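Local coordinates for protein muramidase (Sodiomyces alcalophilus, PDB 6ZM8) that probably cleaves bacterial peptidoglycan as a fungal muramidase (lysozyme) of glycoside hydrolase family 25, at residues F5-S8 / G9-T13; S39-F42 / S43-Y46; T168-N171 / G172-F175. All coordinates share one frame; numbering follows the deposited sequence. Where two conformers were deposited one is given.

Contact 1 of 3, residues F5-S8 / G9-T13; sequences FDIS and GWQPT
The amide of Gln11 folds back on the strand end that precedes it, and its OE1 accepts the backbone N-H of Ser8, with Ser8 N 3.0 Å from Gln11 OE1. The N-H meets the side-chain carbonyl almost head on, at a C=O...N angle of 162°. The same oxygen takes a second bond from an ordered water, which lies 2.7 Å from Gln11 OE1 and also hydrogen-bonds to Ser8 OG, so this buried acceptor is gripped twice. Two further bonds tie Ser8 to the residues after it. Gln11 N donates to Ser8 O at 3.1 Å, closing a type I beta turn from Ser8 to Gln11. Ser8 OG accepts from Trp10 N at 3.1 Å, because a chi1 of 71° sets the hydroxyl between the backbone N and the carbonyl carbon, where it can face the oncoming chain. The bend in the Gln11 chain at chi2, 68°, turns its amide back toward the strand. Packing is lighter: Gln11 CG lies 4.2 Å from Ile7 CG2, and Gln11 NE2 lies in the plane of the Trp10 indole, at its edge. Gln11 OE1 also approaches Ile7 CA closely, at 3.4 Å, as Ser8 OG does Trp10 CB. An alanine in place of Gln11 removes the amide, and Ser8 N would probably be left without its carbonyl partner while the bridging water lost one of its two holds. The Ser8 OG bond to the amide two residues on is an ST turn, nested here in a beta turn. This turn follows strand 2-7, which runs parallel to strand 26-33, and opens the connection to helix 16-22, a strand-to-helix passage of the kind that recurs round the TIM-barrel-like folds of this family's clan.

Contact 2 of 3, residues S39-F42 / S43-Y46; sequences SSAF and SRQY
Ala41 O accepts the N-H of Gln45 at 3.0 Å and Phe42 O that of Tyr46 at 2.8 Å, as in a regular alpha helix. What lies upstream shows how the amides at a helix start are satisfied before such bonds set in. Ala41 N is served by the Ser39 side chain, donating to Ser39 OG at 3.1 Å in a capping bond, while Ser39 O takes the N-H of Phe42 and closes a type I turn. Waters stand between Ser43 N and Ser39 O and between Arg44 N and Ser40 O, each accepting from the amide and donating to the carbonyl, in place of the direct i to i+4 bonds that begin with Gln45 N. A third water accepts from the Ser39 hydroxyl, 2.7 Å from Ser39 OG, and donates to Gln45 OE1, so the Ser39 hydroxyl accepts one hydrogen bond and donates another. The other end of that amide, Gln45 NE2, bonds to Ser8 O, and both polar atoms of this buried side chain thus have partners. Arg44 NH1, 3.6 Å from Ala41 CB, makes a weak hydrogen bond to Gln11 O.

The apolar side is carried by Phe42 and Tyr46, lying side by side. With chi1 at 174° the Phe42 ring swings to the carbonyl side of its residue, level with Tyr46 one turn on. Tyr46 CB then sits over one face of it, 4.2 Å from the Phe42 ring centroid, and Phe42 CZ meets Tyr46 CD2 at 3.3 Å. The two ring planes are inclined by 36°, oblique to each other. Both residues lean on Ile29 of strand 26-33; Phe42 also touches Ala58, and Tyr46 touches Arg56, both of strand 55-61, so helix 42-51 packs across these two parallel strands.

Contact 3 of 3, residues T168-N171 / G172-F175; sequences TLPN and GWGF
Pro170 and Trp173 meet across a type II beta turn at the surface, within the long loop that links strand 157-160 to strand 178-182. The turn is closed by a weak hydrogen bond from Trp173 N to Pro170 O, 3.4 Å long. A water reinforces it, donating both to Pro170 O and to Trp173 O, which lies 2.6 Å from the water oxygen. The pyrrolidine of Pro170 crosses the indole obliquely, with Pro170 CB 3.7 Å from Trp173 CE3. A chi1 of -78° keeps Trp173 CG beside its own backbone N, so that the six-membered part of the ring reaches back to the proline, while NE1 donates to Cys155 O. One residue before the turn, Leu169 reaches over to the far arm, its CD1 3.5 Å from Phe175 C. Pro170 also packs on Leu157 and Ile159 of strand 157-160 and on helix 138-145, and Asn171 N is held by Asn147 OD1. Gly172, at phi 105° and psi -33°, could not carry a CB without jamming it against Asn171 O. Glycine in the third place of the turn is the classic signature of a type II bend.

How the contacts relate
From the N terminus, contact 1 comes first, rounding the end of strand 2-7 into the loop before helix 16-22. Contact 2 follows, where the chain leaves strand 37-38 and starts helix 42-51, and contact 3 lies much later, in the loop between strands 157-160 and 178-182. Each closes a short local bend before the next begins, so none nests in or crosses another. Contacts 1 and 2 nevertheless touch, their centres about 9 Å apart: Ile7 CD1 packs on Gln45 CD, joining the first strand's end to the helix start. Contact 3 stands alone across the chain's centre, its centre about 28 Å from that of contact 1.

Contact 1 of 3, residues F5-S8 / G9-T13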
loop_
_atom_site.group_PDB
_atom_site.type_symbol
_atom_site.label_atom_id
_atom_site.label_comp_id
_atom_site.label_asym_id
_atom_site.label_seq_id
_atom_site.Cartn_x
_atom_site.Cartn_y
_atom_site.Cartn_z
ATOM N N PHE A 5 11.038 -0.913 -1.337
ATOM C CA PHE A 5 10.899 -1.392 0.032
ATOM C C PHE A 5 9.752 -0.633 0.712
ATOM O O PHE A 5 9.130 0.247 0.125
ATOM C CB PHE A 5 12.242 -1.324 0.801
ATOM C CG PHE A 5 12.787 0.039 1.148
ATOM C CD1 PHE A 5 13.291 0.910 0.181
ATOM C CD2 PHE A 5 12.861 0.435 2.473
ATOM C CE1 PHE A 5 13.861 2.121 0.530
ATOM C CE2 PHE A 5 13.445 1.642 2.840
ATOM C CZ PHE A 5 13.961 2.476 1.862
ATOM N N ASP A 6 9.474 -1.013 1.959
ATOM C CA ASP A 6 8.481 -0.286 2.740
ATOM C C ASP A 6 8.877 -0.327 4.210
ATOM O O ASP A 6 9.570 -1.231 4.676
ATOM C CB ASP A 6 7.036 -0.802 2.519
ATOM C CG ASP A 6 6.861 -2.254 2.905
ATOM O OD1 ASP A 6 6.706 -2.507 4.133
ATOM O OD2 ASP A 6 6.901 -3.124 2.002
ATOM N N ILE A 7 8.438 0.719 4.893
ATOM C CA ILE A 7 8.797 0.996 6.290
ATOM C C ILE A 7 7.598 1.609 7.012
ATOM O O ILE A 7 6.660 2.151 6.417
ATOM C CB ILE A 7 10.019 1.934 6.378
ATOM C CG1 ILE A 7 9.736 3.280 5.681
ATOM C CG2 ILE A 7 11.274 1.251 5.840
ATOM C CD1 ILE A 7 10.948 4.189 5.588
ATOM N N SER A 8 7.700 1.538 8.336
ATOM C CA SER A 8 6.727 2.134 9.249
ATOM C C SER A 8 7.476 2.673 10.451
ATOM O O SER A 8 8.718 2.686 10.494
ATOM C CB SER A 8 5.689 1.115 9.684
ATOM O OG SER A 8 6.281 0.172 10.562
ATOM N N GLY A 9 6.735 3.082 11.480
ATOM C CA GLY A 9 7.366 3.504 12.730
ATOM C C GLY A 9 8.047 2.366 13.453
ATOM O O GLY A 9 8.726 2.638 14.477
ATOM N N TRP A 10 7.924 1.130 13.030
ATOM C CA TRP A 10 8.691 0.029 13.600
ATOM C C TRP A 10 10.189 0.189 13.330
ATOM O O TRP A 10 10.979 -0.352 14.085
ATOM C CB TRP A 10 8.172 -1.300 13.014
ATOM C CG TRP A 10 8.545 -2.526 13.747
ATOM C CD1 TRP A 10 9.523 -3.415 13.391
ATOM C CD2 TRP A 10 7.973 -3.019 14.950
ATOM N NE1 TRP A 10 9.613 -4.418 14.312
ATOM C CE2 TRP A 10 8.682 -4.192 15.289
ATOM C CE3 TRP A 10 6.971 -2.579 15.802
ATOM C CZ2 TRP A 10 8.398 -4.934 16.419
ATOM C CZ3 TRP A 10 6.670 -3.340 16.929
ATOM C CH2 TRP A 10 7.373 -4.504 17.212
ATOM N N GLN A 11 10.556 0.869 12.233
ATOM C CA GLN A 11 11.958 1.015 11.819
ATOM C C GLN A 11 12.511 2.305 12.374
ATOM O O GLN A 11 12.145 3.375 11.896
ATOM C CB GLN A 11 12.074 1.052 10.291
ATOM C CG GLN A 11 12.002 -0.309 9.631
ATOM C CD GLN A 11 10.680 -0.977 9.720
ATOM O OE1 GLN A 11 9.679 -0.467 9.242
ATOM N NE2 GLN A 11 10.726 -2.184 10.297
ATOM N N PRO A 12 13.498 2.273 13.280
ATOM C CA PRO A 12 14.057 3.498 13.818
ATOM C C PRO A 12 14.839 4.250 12.772
ATOM O O PRO A 12 14.960 5.441 12.923
ATOM C CB PRO A 12 14.995 3.028 14.959
ATOM C CG PRO A 12 15.339 1.603 14.596
ATOM C CD PRO A 12 14.093 1.085 13.933
ATOM N N THR A 13 15.480 3.557 11.841
ATOM C CA THR A 13 16.590 4.069 11.029
ATOM C C THR A 13 16.353 3.715 9.563
ATOM O O THR A 13 16.300 2.531 9.249
ATOM C CB THR A 13 17.956 3.550 11.594
ATOM O OG1 THR A 13 17.937 3.670 13.043
ATOM C CG2 THR A 13 19.098 4.262 10.922
HETATM O O HOH W 1 7.315 -1.792 8.902
#

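Contact 2 of 3, residues S39-F42 / S43-Y46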
loop_
_atom_site.group_PDB
_atom_site.type_symbol
_atom_site.label_atom_id
_atom_site.label_comp_id
_atom_site.label_asym_id
_atom_site.label_seq_id
_atom_site.Cartn_x
_atom_site.Cartn_y
_atom_site.Cartn_z
ATOM N N SER A 39 1.370 7.742 12.094
ATOM C CA SER A 39 2.720 7.337 12.451
ATOM C C SER A 39 3.597 8.539 12.752
ATOM O O SER A 39 3.757 9.445 11.926
ATOM C CB SER A 39 3.345 6.592 11.283
ATOM O OG SER A 39 4.717 6.381 11.587
ATOM N N SER A 40 4.245 8.516 13.920
ATOM C CA SER A 40 5.153 9.618 14.285
ATOM C C SER A 40 6.423 9.624 13.442
ATOM O O SER A 40 7.117 10.626 13.460
ATOM C CB SER A 40 5.505 9.562 15.753
ATOM O OG SER A 40 6.156 8.380 16.033
ATOM N N ALA A 41 6.711 8.533 12.726
ATOM C CA ALA A 41 7.896 8.436 11.861
ATOM C C ALA A 41 7.629 8.917 10.437
ATOM O O ALA A 41 8.567 9.133 9.696
ATOM C CB ALA A 41 8.372 6.999 11.817
ATOM N N PHE A 42 6.350 9.070 10.072
ATOM C CA PHE A 42 6.014 9.307 8.660
ATOM C C PHE A 42 6.750 10.512 8.097
ATOM O O PHE A 42 7.315 10.451 7.006
ATOM C CB PHE A 42 4.491 9.467 8.514
ATOM C CG PHE A 42 4.103 9.855 7.119
ATOM C CD1 PHE A 42 3.940 8.870 6.163
ATOM C CD2 PHE A 42 3.924 11.182 6.776
ATOM C CE1 PHE A 42 3.614 9.221 4.846
ATOM C CE2 PHE A 42 3.592 11.519 5.462
ATOM C CZ PHE A 42 3.422 10.538 4.525
ATOM N N SER A 43 6.725 11.650 8.793
ATOM C CA SER A 43 7.298 12.860 8.198
ATOM C C SER A 43 8.813 12.717 7.982
ATOM O O SER A 43 9.315 13.083 6.883
ATOM C CB SER A 43 7.008 14.050 9.059
ATOM O OG SER A 43 5.619 14.264 9.141
ATOM N N ARG A 44 9.552 12.175 8.949
ATOM C CA ARG A 44 11.001 11.979 8.774
ATOM C C ARG A 44 11.236 11.072 7.577
ATOM O O ARG A 44 12.148 11.299 6.780
ATOM C CB ARG A 44 11.632 11.406 10.038
ATOM C CG ARG A 44 12.975 10.715 9.893
ATOM C CD ARG A 44 13.436 10.054 11.177
ATOM N NE ARG A 44 12.658 8.933 11.693
ATOM C CZ ARG A 44 12.713 7.655 11.238
ATOM N NH1 ARG A 44 11.969 6.762 11.859
ATOM N NH2 ARG A 44 13.479 7.296 10.208
ATOM N N GLN A 45 10.457 10.006 7.485
ATOM C CA GLN A 45 10.682 9.009 6.430
ATOM C C GLN A 45 10.336 9.568 5.056
ATOM O O GLN A 45 11.099 9.390 4.103
ATOM C CB GLN A 45 9.868 7.755 6.765
ATOM C CG GLN A 45 10.409 7.011 7.988
ATOM C CD GLN A 45 9.493 5.918 8.486
ATOM O OE1 GLN A 45 8.270 6.003 8.349
ATOM N NE2 GLN A 45 10.073 4.915 9.123
ATOM N N TYR A 46 9.187 10.221 4.953
ATOM C CA TYR A 46 8.725 10.728 3.643
ATOM C C TYR A 46 9.652 11.832 3.169
ATOM O O TYR A 46 10.003 11.902 1.971
ATOM C CB TYR A 46 7.275 11.181 3.779
ATOM C CG TYR A 46 6.482 11.270 2.483
ATOM C CD1 TYR A 46 6.474 12.394 1.711
ATOM C CD2 TYR A 46 5.679 10.213 2.085
ATOM C CE1 TYR A 46 5.631 12.521 0.615
ATOM C CE2 TYR A 46 4.842 10.310 0.994
ATOM C CZ TYR A 46 4.784 11.478 0.281
ATOM O OH TYR A 46 3.898 11.640 -0.779
HETATM O O HOH W 2 5.762 5.383 9.314
HETATM O O HOH W 3 4.938 11.884 11.139
HETATM O O HOH W 4 8.682 12.074 11.688
#

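Contact 3 of 3, residues T168-N171 / G172-F175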
loop_
_atom_site.group_PDB
_atom_site.type_symbol
_atom_site.label_atom_id
_atom_site.label_comp_id
_atom_site.label_asym_id
_atom_site.label_seq_id
_atom_site.Cartn_x
_atom_site.Cartn_y
_atom_site.Cartn_z
ATOM N N THR A 168 -0.175 -17.624 -6.405
ATOM C CA THR A 168 -1.478 -17.344 -7.018
ATOM C C THR A 168 -1.944 -15.958 -6.574
ATOM O O THR A 168 -1.833 -15.609 -5.390
ATOM C CB THR A 168 -2.479 -18.425 -6.662
ATOM O OG1 THR A 168 -1.953 -19.626 -7.233
ATOM C CG2 THR A 168 -3.861 -18.137 -7.207
ATOM N N LEU A 169 -2.497 -15.178 -7.507
ATOM C CA LEU A 169 -3.000 -13.843 -7.209
ATOM C C LEU A 169 -4.477 -13.923 -6.860
ATOM O O LEU A 169 -5.170 -14.876 -7.238
ATOM C CB LEU A 169 -2.798 -12.923 -8.413
ATOM C CG LEU A 169 -1.351 -12.837 -8.923
ATOM C CD1 LEU A 169 -1.279 -11.840 -10.058
ATOM C CD2 LEU A 169 -0.377 -12.434 -7.820
ATOM N N PRO A 170 -5.007 -12.904 -6.168
ATOM C CA PRO A 170 -6.441 -12.849 -5.944
ATOM C C PRO A 170 -7.185 -12.711 -7.267
ATOM O O PRO A 170 -6.685 -12.204 -8.264
ATOM C CB PRO A 170 -6.613 -11.589 -5.072
ATOM C CG PRO A 170 -5.236 -11.278 -4.520
ATOM C CD PRO A 170 -4.301 -11.759 -5.611
ATOM N N ASN A 171 -8.429 -13.169 -7.226
ATOM C CA ASN A 171 -9.307 -13.143 -8.400
ATOM C C ASN A 171 -9.411 -11.748 -9.006
ATOM O O ASN A 171 -9.610 -10.754 -8.301
ATOM C CB ASN A 171 -10.681 -13.622 -7.938
ATOM C CG ASN A 171 -11.719 -13.782 -9.021
ATOM O OD1 ASN A 171 -11.379 -14.126 -10.136
ATOM N ND2 ASN A 171 -12.951 -13.560 -8.661
ATOM N N GLY A 172 -9.286 -11.713 -10.332
ATOM C CA GLY A 172 -9.461 -10.475 -11.088
ATOM C C GLY A 172 -8.167 -9.880 -11.583
ATOM O O GLY A 172 -8.144 -9.224 -12.625
ATOM N N TRP A 173 -7.079 -10.040 -10.829
ATOM C CA TRP A 173 -5.813 -9.445 -11.227
ATOM C C TRP A 173 -5.019 -10.405 -12.111
ATOM O O TRP A 173 -4.705 -11.528 -11.699
ATOM C CB TRP A 173 -4.963 -9.070 -10.007
ATOM C CG TRP A 173 -5.375 -7.812 -9.320
ATOM C CD1 TRP A 173 -5.037 -6.549 -9.725
ATOM C CD2 TRP A 173 -6.142 -7.642 -8.111
ATOM N NE1 TRP A 173 -5.518 -5.617 -8.846
ATOM C CE2 TRP A 173 -6.182 -6.254 -7.835
ATOM C CE3 TRP A 173 -6.770 -8.528 -7.217
ATOM C CZ2 TRP A 173 -6.803 -5.739 -6.697
ATOM C CZ3 TRP A 173 -7.393 -8.009 -6.091
ATOM C CH2 TRP A 173 -7.395 -6.629 -5.832
ATOM N N GLY A 174 -4.637 -9.934 -13.290
ATOM C CA GLY A 174 -3.798 -10.732 -14.170
ATOM C C GLY A 174 -2.331 -10.693 -13.814
ATOM O O GLY A 174 -1.560 -11.517 -14.294
ATOM N N PHE A 175 -1.941 -9.731 -12.981
ATOM C CA PHE A 175 -0.536 -9.508 -12.655
ATOM C C PHE A 175 -0.487 -8.685 -11.380
ATOM O O PHE A 175 -1.410 -7.939 -11.057
ATOM C CB PHE A 175 0.204 -8.757 -13.773
ATOM C CG PHE A 175 -0.434 -7.462 -14.155
ATOM C CD1 PHE A 175 -1.417 -7.431 -15.148
ATOM C CD2 PHE A 175 -0.086 -6.260 -13.533
ATOM C CE1 PHE A 175 -2.013 -6.233 -15.501
ATOM C CE2 PHE A 175 -0.699 -5.065 -13.867
ATOM C CZ PHE A 175 -1.658 -5.048 -14.877
HETATM O O HOH W 5 -5.889 -13.583 -10.647
#